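Local coordinates for CRP-like protein Clp (Xanthomonas campestris pv. campestris, PDB 3IWZ) that acts as a homodimeric, c-di-GMP-responsive global transcription regulator that activates or represses genes for virulence factors in the diffusible signal factor pathway, at residues G138-L141 against S142-L145; R163-R166 against T167-L171; M178-Q182 against G183-R187. All coordinates share one frame; numbering follows the deposited sequence.

Interaction 1 of 3, residues G138-L141 against S142-L145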
ATOM      1  N   GLY D 138       4.277   5.012 -11.202  1.00 28.09           N
ATOM      2  CA  GLY D 138       4.184   5.764  -9.966  1.00 27.44           C
ATOM      3  C   GLY D 138       2.727   6.054  -9.647  1.00 27.38           C
ATOM      4  O   GLY D 138       2.277   5.899  -8.507  1.00 30.41           O
ATOM      5  N   VAL D 139       1.984   6.493 -10.657  1.00 27.30           N
ATOM      6  CA  VAL D 139       0.561   6.785 -10.494  1.00 25.98           C
ATOM      7  C   VAL D 139      -0.177   5.554  -9.974  1.00 26.37           C
ATOM      8  O   VAL D 139      -1.008   5.642  -9.060  1.00 26.91           O
ATOM      9  CB  VAL D 139      -0.081   7.194 -11.837  1.00 29.02           C
ATOM     10  CG1 VAL D 139      -1.605   7.184 -11.714  1.00 28.60           C
ATOM     11  CG2 VAL D 139       0.429   8.580 -12.258  1.00 29.26           C
ATOM     12  N   GLN D 140       0.132   4.403 -10.557  1.00 23.04           N
ATOM     13  CA  GLN D 140      -0.537   3.177 -10.158  1.00 26.18           C
ATOM     14  C   GLN D 140      -0.134   2.722  -8.769  1.00 23.42           C
ATOM     15  O   GLN D 140      -0.970   2.237  -8.014  1.00 22.66           O
ATOM     16  CB  GLN D 140      -0.303   2.075 -11.205  1.00 26.48           C
ATOM     17  CG  GLN D 140      -0.910   2.440 -12.559  1.00 32.63           C
ATOM     18  CD  GLN D 140      -0.735   1.370 -13.635  1.00 34.11           C
ATOM     19  OE1 GLN D 140      -1.059   1.597 -14.805  1.00 34.30           O
ATOM     20  NE2 GLN D 140      -0.231   0.208 -13.247  1.00 33.29           N
ATOM     21  N   LEU D 141       1.141   2.881  -8.429  1.00 23.09           N
ATOM     22  CA  LEU D 141       1.603   2.502  -7.104  1.00 22.35           C
ATOM     23  C   LEU D 141       0.913   3.405  -6.086  1.00 23.87           C
ATOM     24  O   LEU D 141       0.474   2.941  -5.038  1.00 25.85           O
ATOM     25  CB  LEU D 141       3.133   2.631  -6.998  1.00 20.15           C
ATOM     26  CG  LEU D 141       3.968   1.504  -7.651  1.00 23.71           C
ATOM     27  CD1 LEU D 141       5.458   1.827  -7.595  1.00 19.45           C
ATOM     28  CD2 LEU D 141       3.696   0.184  -6.936  1.00 20.25           C
ATOM     29  N   SER D 142       0.777   4.685  -6.416  1.00 22.79           N
ATOM     30  CA  SER D 142       0.145   5.627  -5.498  1.00 24.87           C
ATOM     31  C   SER D 142      -1.326   5.328  -5.235  1.00 26.18           C
ATOM     32  O   SER D 142      -1.801   5.482  -4.108  1.00 27.03           O
ATOM     33  CB  SER D 142       0.300   7.055  -6.007  1.00 23.15           C
ATOM     34  OG  SER D 142       1.651   7.469  -5.934  1.00 27.67           O
ATOM     35  N   LYS D 143      -2.053   4.885  -6.254  1.00 27.56           N
ATOM     36  CA  LYS D 143      -3.473   4.579  -6.050  1.00 29.52           C
ATOM     37  C   LYS D 143      -3.656   3.354  -5.163  1.00 26.67           C
ATOM     38  O   LYS D 143      -4.533   3.325  -4.301  1.00 27.69           O
ATOM     39  CB  LYS D 143      -4.185   4.357  -7.389  1.00 30.75           C
ATOM     40  CG  LYS D 143      -4.332   5.610  -8.224  1.00 36.51           C
ATOM     41  CD  LYS D 143      -4.879   5.295  -9.614  1.00 41.50           C
ATOM     42  CE  LYS D 143      -3.893   4.431 -10.399  1.00 43.10           C
ATOM     43  NZ  LYS D 143      -4.394   4.148 -11.773  1.00 47.18           N
ATOM     44  N   ARG D 144      -2.820   2.344  -5.374  1.00 26.96           N
ATOM     45  CA  ARG D 144      -2.897   1.109  -4.591  1.00 24.92           C
ATOM     46  C   ARG D 144      -2.500   1.340  -3.147  1.00 24.70           C
ATOM     47  O   ARG D 144      -3.082   0.748  -2.234  1.00 25.82           O
ATOM     48  CB  ARG D 144      -2.003   0.037  -5.205  1.00 25.50           C
ATOM     49  CG  ARG D 144      -2.454  -0.385  -6.592  1.00 28.19           C
ATOM     50  CD  ARG D 144      -1.400  -1.210  -7.313  1.00 33.70           C
ATOM     51  NE  ARG D 144      -1.490  -0.982  -8.753  1.00 37.14           N
ATOM     52  CZ  ARG D 144      -0.788  -1.631  -9.677  1.00 37.80           C
ATOM     53  NH1 ARG D 144      -0.962  -1.324 -10.957  1.00 37.73           N
ATOM     54  NH2 ARG D 144       0.074  -2.587  -9.331  1.00 36.33           N
ATOM     55  N   LEU D 145      -1.503   2.197  -2.951  1.00 22.97           N
ATOM     56  CA  LEU D 145      -1.038   2.529  -1.615  1.00 23.43           C
ATOM     57  C   LEU D 145      -2.188   3.207  -0.882  1.00 25.19           C
ATOM     58  O   LEU D 145      -2.510   2.853   0.256  1.00 27.46           O
ATOM     59  CB  LEU D 145       0.170   3.492  -1.668  1.00 22.32           C
ATOM     60  CG  LEU D 145       0.677   3.966  -0.294  1.00 24.15           C
ATOM     61  CD1 LEU D 145       0.903   2.745   0.594  1.00 20.28           C
ATOM     62  CD2 LEU D 145       1.989   4.795  -0.431  1.00 24.06           C
TER
HETATM   63  O   HOH W   1      -3.285   1.025  -9.740  1.00 32.93           O
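Q140 and R144, one helical turn apart, lie side by side and point the same way, with the amide and guanidinium planes only 27° from parallel. The touch begins at the aliphatic part of Q140: its CB is 3.5 Å from NH1 of R144. The arginine chain starts along the Q140 carbonyl, its CG 3.3 Å from Q140 O, because chi1 (-64°) sets CG beside the backbone N. That same oxygen accepts the helical bond from R144 N (3.2 Å) and a second hydrogen bond from a water 3.1 Å away, which in turn accepts from R144 NE at 2.9 Å. The water sits in plane at the guanidinium edge, a position consistent with its holding the group's rotation together with E84 and the backbone of F85, which bond to NH1. The E84 bond is a salt bridge, and the charge also makes a cation-pi contact with F80. K143 approaches from another side: a bend at chi3 (-64°) folds its chain back over the helix, leaving CE 3.6 Å from Q140 CA and 3.8 Å from V139 CG1, where the lysine chain passes at a slant across the valine. L141 and S142 pack against S142 and L141 of the second subunit. Helix 130-157 thus gives one face to the partner subunit and another to the cyclic-nucleotide-binding domain, as the long dimerisation helix of CRP-family regulators does.

Interaction 2 of 3, residues R163-R166 against T167-L171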
ATOM      1  N   ARG D 163     -17.820  -3.259   7.160  1.00 51.00           N
ATOM      2  CA  ARG D 163     -16.930  -3.330   5.997  1.00 49.07           C
ATOM      3  C   ARG D 163     -17.650  -3.905   4.776  1.00 49.21           C
ATOM      4  O   ARG D 163     -17.478  -3.422   3.661  1.00 49.14           O
ATOM      5  CB  ARG D 163     -15.683  -4.187   6.300  1.00 46.54           C
ATOM      6  CG  ARG D 163     -14.984  -3.888   7.631  1.00 44.05           C
ATOM      7  CD  ARG D 163     -13.505  -4.338   7.667  1.00 43.09           C
ATOM      8  NE  ARG D 163     -13.285  -5.789   7.653  1.00 38.82           N
ATOM      9  CZ  ARG D 163     -13.337  -6.574   8.725  1.00 39.12           C
ATOM     10  NH1 ARG D 163     -13.607  -6.067   9.923  1.00 41.55           N
ATOM     11  NH2 ARG D 163     -13.110  -7.873   8.608  1.00 37.77           N
ATOM     12  N   ILE D 164     -18.455  -4.941   4.988  1.00 49.72           N
ATOM     13  CA  ILE D 164     -19.180  -5.566   3.887  1.00 50.88           C
ATOM     14  C   ILE D 164     -20.136  -4.591   3.196  1.00 51.08           C
ATOM     15  O   ILE D 164     -20.204  -4.549   1.967  1.00 50.27           O
ATOM     16  CB  ILE D 164     -19.970  -6.799   4.369  1.00 51.97           C
ATOM     17  CG1 ILE D 164     -18.998  -7.826   4.964  1.00 53.04           C
ATOM     18  CG2 ILE D 164     -20.751  -7.404   3.205  1.00 51.96           C
ATOM     19  CD1 ILE D 164     -19.649  -9.128   5.412  1.00 54.01           C
ATOM     20  N   VAL D 165     -20.872  -3.811   3.984  1.00 51.49           N
ATOM     21  CA  VAL D 165     -21.802  -2.834   3.422  1.00 53.12           C
ATOM     22  C   VAL D 165     -21.043  -1.850   2.535  1.00 54.09           C
ATOM     23  O   VAL D 165     -21.432  -1.604   1.387  1.00 55.26           O
ATOM     24  CB  VAL D 165     -22.536  -2.048   4.531  1.00 52.87           C
ATOM     25  CG1 VAL D 165     -23.287  -0.872   3.926  1.00 52.09           C
ATOM     26  CG2 VAL D 165     -23.503  -2.972   5.261  1.00 52.10           C
ATOM     27  N   ARG D 166     -19.961  -1.294   3.076  1.00 54.38           N
ATOM     28  CA  ARG D 166     -19.126  -0.347   2.346  1.00 54.74           C
ATOM     29  C   ARG D 166     -18.657  -0.931   1.011  1.00 55.22           C
ATOM     30  O   ARG D 166     -18.743  -0.273  -0.030  1.00 55.80           O
ATOM     31  CB  ARG D 166     -17.906   0.040   3.191  1.00 54.76           C
ATOM     32  CG  ARG D 166     -18.146   1.121   4.245  1.00 55.04           C
ATOM     33  CD  ARG D 166     -16.844   1.416   4.974  1.00 56.53           C
ATOM     34  NE  ARG D 166     -16.773   2.768   5.527  1.00 58.62           N
ATOM     35  CZ  ARG D 166     -17.466   3.195   6.577  1.00 60.01           C
ATOM     36  NH1 ARG D 166     -18.298   2.376   7.205  1.00 61.65           N
ATOM     37  NH2 ARG D 166     -17.315   4.440   7.012  1.00 59.91           N
ATOM     38  N   THR D 167     -18.170  -2.172   1.050  1.00 54.88           N
ATOM     39  CA  THR D 167     -17.673  -2.859  -0.146  1.00 55.15           C
ATOM     40  C   THR D 167     -18.778  -3.204  -1.151  1.00 56.04           C
ATOM     41  O   THR D 167     -18.521  -3.313  -2.354  1.00 55.68           O
ATOM     42  CB  THR D 167     -16.909  -4.153   0.232  1.00 54.16           C
ATOM     43  OG1 THR D 167     -15.747  -3.817   0.996  1.00 54.77           O
ATOM     44  CG2 THR D 167     -16.477  -4.899  -1.005  1.00 53.80           C
ATOM     45  N   LEU D 168     -20.000  -3.396  -0.662  1.00 56.77           N
ATOM     46  CA  LEU D 168     -21.119  -3.697  -1.548  1.00 57.32           C
ATOM     47  C   LEU D 168     -21.399  -2.462  -2.391  1.00 57.81           C
ATOM     48  O   LEU D 168     -21.734  -2.566  -3.571  1.00 57.84           O
ATOM     49  CB  LEU D 168     -22.367  -4.067  -0.741  1.00 57.72           C
ATOM     50  CG  LEU D 168     -22.470  -5.525  -0.280  1.00 57.48           C
ATOM     51  CD1 LEU D 168     -23.604  -5.688   0.727  1.00 56.28           C
ATOM     52  CD2 LEU D 168     -22.696  -6.406  -1.496  1.00 56.62           C
ATOM     53  N   HIS D 169     -21.237  -1.289  -1.786  1.00 58.42           N
ATOM     54  CA  HIS D 169     -21.478  -0.037  -2.493  1.00 60.69           C
ATOM     55  C   HIS D 169     -20.360   0.327  -3.466  1.00 61.02           C
ATOM     56  O   HIS D 169     -20.603   0.988  -4.476  1.00 61.91           O
ATOM     57  CB  HIS D 169     -21.696   1.107  -1.494  1.00 61.20           C
ATOM     58  CG  HIS D 169     -23.023   1.057  -0.802  1.00 62.73           C
ATOM     59  ND1 HIS D 169     -24.219   1.171  -1.479  1.00 63.58           N
ATOM     60  CD2 HIS D 169     -23.344   0.912   0.507  1.00 63.33           C
ATOM     61  CE1 HIS D 169     -25.219   1.098  -0.618  1.00 64.08           C
ATOM     62  NE2 HIS D 169     -24.715   0.941   0.595  1.00 63.39           N
ATOM     63  N   ASP D 170     -19.136  -0.100  -3.171  1.00 61.70           N
ATOM     64  CA  ASP D 170     -18.008   0.202  -4.051  1.00 61.53           C
ATOM     65  C   ASP D 170     -18.193  -0.537  -5.376  1.00 61.63           C
ATOM     66  O   ASP D 170     -17.857  -0.026  -6.445  1.00 62.22           O
ATOM     67  CB  ASP D 170     -16.690  -0.228  -3.392  1.00 62.26           C
ATOM     68  CG  ASP D 170     -15.464   0.297  -4.134  1.00 63.65           C
ATOM     69  OD1 ASP D 170     -15.362   1.529  -4.327  1.00 63.66           O
ATOM     70  OD2 ASP D 170     -14.603  -0.524  -4.522  1.00 64.07           O
ATOM     71  N   LEU D 171     -18.747  -1.741  -5.299  1.00 60.90           N
ATOM     72  CA  LEU D 171     -18.973  -2.544  -6.491  1.00 61.04           C
ATOM     73  C   LEU D 171     -20.167  -2.040  -7.288  1.00 60.70           C
ATOM     74  O   LEU D 171     -20.222  -2.209  -8.503  1.00 60.69           O
ATOM     75  CB  LEU D 171     -19.186  -4.005  -6.099  1.00 58.87           C
ATOM     76  CG  LEU D 171     -17.981  -4.620  -5.390  1.00 58.32           C
ATOM     77  CD1 LEU D 171     -18.364  -5.961  -4.779  1.00 57.20           C
ATOM     78  CD2 LEU D 171     -16.830  -4.757  -6.384  1.00 55.84           C
TER
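T167 reaches back one turn to R163 within helix 160-172, the first helix of the CRP-type winged helix-turn-helix domain. Its backbone N donates to R163 O at 3.0 Å, and its OG1 donates to the same oxygen at 3.2 Å. The two donors approach differently: the N-H is tilted 18° from the carbonyl plane, whereas the hydroxyl stands above it, 38° out, and therefore does not use a lone-pair direction. OG1 gets there because chi1 of -64° sets it beside the backbone N. The hydroxyl is thereby satisfied within its own helix, while the threonine packs on L196 and V197 of helix 190-197.

R166 contributes mainly through its backbone and the root of its side chain. The chain is extended from CG to NE and runs away from residues 167-171, and NH1 forms a salt bridge with D162, four residues earlier. R166 O receives D170 N at 3.2 Å, with the donor in the carbonyl plane; H169 N adds only a weak bond to it. V165 lies on another side of the helix, next to H169, and these two side chains run alongside each other in the same direction. The imidazole also has a weak hydrogen bond between H169 ND1 and T229 OG1. The ring comes nearest to V165 at CD2, which lies 3.9 Å from V165 CG1 and 3.3 Å from V165 O.

Interaction 3 of 3, residues M178-Q182 against G183-R187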
ATOM      1  N   MET D 178     -24.718  -4.328 -12.923  1.00 66.07           N
ATOM      2  CA  MET D 178     -25.811  -4.391 -13.882  1.00 67.16           C
ATOM      3  C   MET D 178     -27.082  -3.890 -13.190  1.00 67.22           C
ATOM      4  O   MET D 178     -27.648  -4.587 -12.345  1.00 67.65           O
ATOM      5  CB  MET D 178     -26.009  -5.833 -14.363  1.00 68.30           C
ATOM      6  CG  MET D 178     -26.505  -5.956 -15.803  1.00 71.19           C
ATOM      7  SD  MET D 178     -25.192  -5.789 -17.072  1.00 74.70           S
ATOM      8  CE  MET D 178     -25.098  -3.990 -17.262  1.00 72.79           C
ATOM      9  N   SER D 179     -27.516  -2.678 -13.535  1.00 66.74           N
ATOM     10  CA  SER D 179     -28.722  -2.082 -12.944  1.00 66.09           C
ATOM     11  C   SER D 179     -29.869  -3.099 -12.832  1.00 64.48           C
ATOM     12  O   SER D 179     -29.990  -4.008 -13.657  1.00 64.23           O
ATOM     13  CB  SER D 179     -29.171  -0.870 -13.774  1.00 66.99           C
ATOM     14  OG  SER D 179     -28.166   0.137 -13.813  1.00 66.51           O
ATOM     15  N   HIS D 180     -30.712  -2.920 -11.815  1.00 63.35           N
ATOM     16  CA  HIS D 180     -31.835  -3.818 -11.534  1.00 62.42           C
ATOM     17  C   HIS D 180     -33.060  -2.991 -11.116  1.00 62.49           C
ATOM     18  O   HIS D 180     -32.912  -1.879 -10.606  1.00 62.85           O
ATOM     19  CB  HIS D 180     -31.416  -4.758 -10.391  1.00 61.95           C
ATOM     20  CG  HIS D 180     -32.212  -6.023 -10.300  1.00 61.25           C
ATOM     21  ND1 HIS D 180     -33.512  -6.061  -9.842  1.00 61.73           N
ATOM     22  CD2 HIS D 180     -31.875  -7.305 -10.576  1.00 61.28           C
ATOM     23  CE1 HIS D 180     -33.939  -7.312  -9.840  1.00 61.52           C
ATOM     24  NE2 HIS D 180     -32.965  -8.086 -10.280  1.00 60.92           N
ATOM     25  N   PRO D 181     -34.283  -3.512 -11.344  1.00 63.21           N
ATOM     26  CA  PRO D 181     -35.513  -2.795 -10.972  1.00 63.33           C
ATOM     27  C   PRO D 181     -35.580  -2.491  -9.470  1.00 63.55           C
ATOM     28  O   PRO D 181     -36.251  -1.546  -9.042  1.00 63.71           O
ATOM     29  CB  PRO D 181     -36.618  -3.758 -11.403  1.00 63.28           C
ATOM     30  CG  PRO D 181     -36.021  -4.425 -12.603  1.00 63.47           C
ATOM     31  CD  PRO D 181     -34.606  -4.714 -12.138  1.00 62.97           C
ATOM     32  N   GLN D 182     -34.885  -3.306  -8.680  1.00 63.42           N
ATOM     33  CA  GLN D 182     -34.850  -3.144  -7.229  1.00 62.85           C
ATOM     34  C   GLN D 182     -33.743  -2.187  -6.819  1.00 62.84           C
ATOM     35  O   GLN D 182     -33.930  -1.337  -5.943  1.00 63.12           O
ATOM     36  CB  GLN D 182     -34.628  -4.499  -6.552  1.00 61.94           C
ATOM     37  CG  GLN D 182     -35.822  -5.427  -6.629  1.00 61.75           C
ATOM     38  CD  GLN D 182     -37.078  -4.778  -6.086  1.00 61.80           C
ATOM     39  OE1 GLN D 182     -37.045  -4.115  -5.049  1.00 61.01           O
ATOM     40  NE2 GLN D 182     -38.199  -4.971  -6.781  1.00 61.73           N
ATOM     41  N   GLY D 183     -32.587  -2.342  -7.457  1.00 62.17           N
ATOM     42  CA  GLY D 183     -31.449  -1.493  -7.162  1.00 61.32           C
ATOM     43  C   GLY D 183     -30.336  -1.694  -8.172  1.00 60.50           C
ATOM     44  O   GLY D 183     -30.326  -1.067  -9.233  1.00 60.57           O
ATOM     45  N   THR D 184     -29.395  -2.569  -7.830  1.00 59.82           N
ATOM     46  CA  THR D 184     -28.269  -2.883  -8.693  1.00 58.37           C
ATOM     47  C   THR D 184     -27.916  -4.345  -8.496  1.00 59.09           C
ATOM     48  O   THR D 184     -27.874  -4.832  -7.364  1.00 58.87           O
ATOM     49  CB  THR D 184     -27.034  -2.025  -8.352  1.00 58.16           C
ATOM     50  OG1 THR D 184     -27.333  -0.643  -8.579  1.00 57.81           O
ATOM     51  CG2 THR D 184     -25.853  -2.421  -9.223  1.00 56.62           C
ATOM     52  N   GLN D 185     -27.676  -5.041  -9.605  1.00 60.63           N
ATOM     53  CA  GLN D 185     -27.314  -6.455  -9.570  1.00 61.26           C
ATOM     54  C   GLN D 185     -25.795  -6.586  -9.609  1.00 61.21           C
ATOM     55  O   GLN D 185     -25.167  -6.378 -10.655  1.00 60.71           O
ATOM     56  CB  GLN D 185     -27.938  -7.203 -10.757  1.00 61.74           C
ATOM     57  CG  GLN D 185     -27.422  -8.630 -10.919  1.00 63.01           C
ATOM     58  CD  GLN D 185     -27.564  -9.441  -9.645  1.00 64.25           C
ATOM     59  OE1 GLN D 185     -28.633  -9.982  -9.346  1.00 65.44           O
ATOM     60  NE2 GLN D 185     -26.484  -9.512  -8.873  1.00 64.79           N
ATOM     61  N   LEU D 186     -25.214  -6.930  -8.460  1.00 60.31           N
ATOM     62  CA  LEU D 186     -23.768  -7.073  -8.339  1.00 60.37           C
ATOM     63  C   LEU D 186     -23.371  -8.526  -8.128  1.00 61.27           C
ATOM     64  O   LEU D 186     -23.621  -9.105  -7.068  1.00 61.74           O
ATOM     65  CB  LEU D 186     -23.253  -6.227  -7.170  1.00 59.68           C
ATOM     66  CG  LEU D 186     -23.679  -4.756  -7.108  1.00 58.36           C
ATOM     67  CD1 LEU D 186     -23.099  -4.110  -5.857  1.00 59.13           C
ATOM     68  CD2 LEU D 186     -23.202  -4.022  -8.346  1.00 59.15           C
ATOM     69  N   ARG D 187     -22.736  -9.105  -9.141  1.00 61.69           N
ATOM     70  CA  ARG D 187     -22.304 -10.494  -9.076  1.00 62.01           C
ATOM     71  C   ARG D 187     -21.009 -10.673  -8.293  1.00 61.96           C
ATOM     72  O   ARG D 187     -19.916 -10.490  -8.832  1.00 63.13           O
ATOM     73  CB  ARG D 187     -22.132 -11.052 -10.495  1.00 61.57           C
ATOM     74  CG  ARG D 187     -21.750 -12.521 -10.550  1.00 60.74           C
ATOM     75  CD  ARG D 187     -21.968 -13.089 -11.950  1.00 61.94           C
ATOM     76  NE  ARG D 187     -21.310 -12.290 -12.982  1.00 61.50           N
ATOM     77  CZ  ARG D 187     -19.993 -12.208 -13.149  1.00 61.16           C
ATOM     78  NH1 ARG D 187     -19.172 -12.882 -12.350  1.00 62.27           N
ATOM     79  NH2 ARG D 187     -19.496 -11.448 -14.114  1.00 60.44           N
TER
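The imidazole of H180 meets Q185 at its rim: CD2 is 3.9 Å from Q185 CB, which lies near the ring plane, and the two side chains run side by side in the same direction. A second partner also uses the edge. Q182 N donates to H180 ND1 at 3.3 Å, only 6° out of the ring plane and nearly straight at 168°. Neither neighbour therefore sits over a face. The ring and the Q185 amide are not stacked, their planes being 75° apart. Because ND1 accepts a hydrogen bond here, a neutral ring would be expected to carry its proton on NE2. H180 reaches this place with CG anti to the backbone N, and the bond to Q182 N then limits its rotation while tying the ring to the turn.

The two strands are joined as an antiparallel ladder. M178 and Q185 form a hydrogen-bonded pair, with M178 N to Q185 O at 3.1 Å and Q185 N to M178 O at 2.8 Å. S179 and T184 follow as a non-hydrogen-bonded pair, their CA atoms 4.3 Å apart and their side chains on the face opposite that of M178 and Q185. Beyond the paired residues H180 N donates to G183 O at 3.2 Å, with the donor well above the carbonyl plane, and closes the turn. P181 and Q182 form the tip that reverses the chain.

Further along, L186 pairs through its backbone with V224, while H180 and Q185 both touch V225. This is a short beta hairpin, its outer strand 178-179 edging the four-stranded antiparallel sheet of a winged helix-turn-helix domain.

Overall arrangement
Along the chain the three contacts run in series, from the dimerisation helix into the DNA-binding domain. Interaction 1 includes G138 and V139, which belong to the cyclic-nucleotide-binding region, and the second subunit packs against it; the centre of interaction 1 lies 21 Å from that of interaction 2 and 30 Å from that of interaction 3. Nearest atoms of interactions 1 and 2 are about 11 Å apart, so they do not touch. Interactions 2 and 3 have centres 14 Å apart and do touch: L186 of the hairpin packs on the end of helix 160-172, its CD2 3.5 Å from L171 O. Both precede the predicted helix-turn-helix motif, residues 190-209, in sequence.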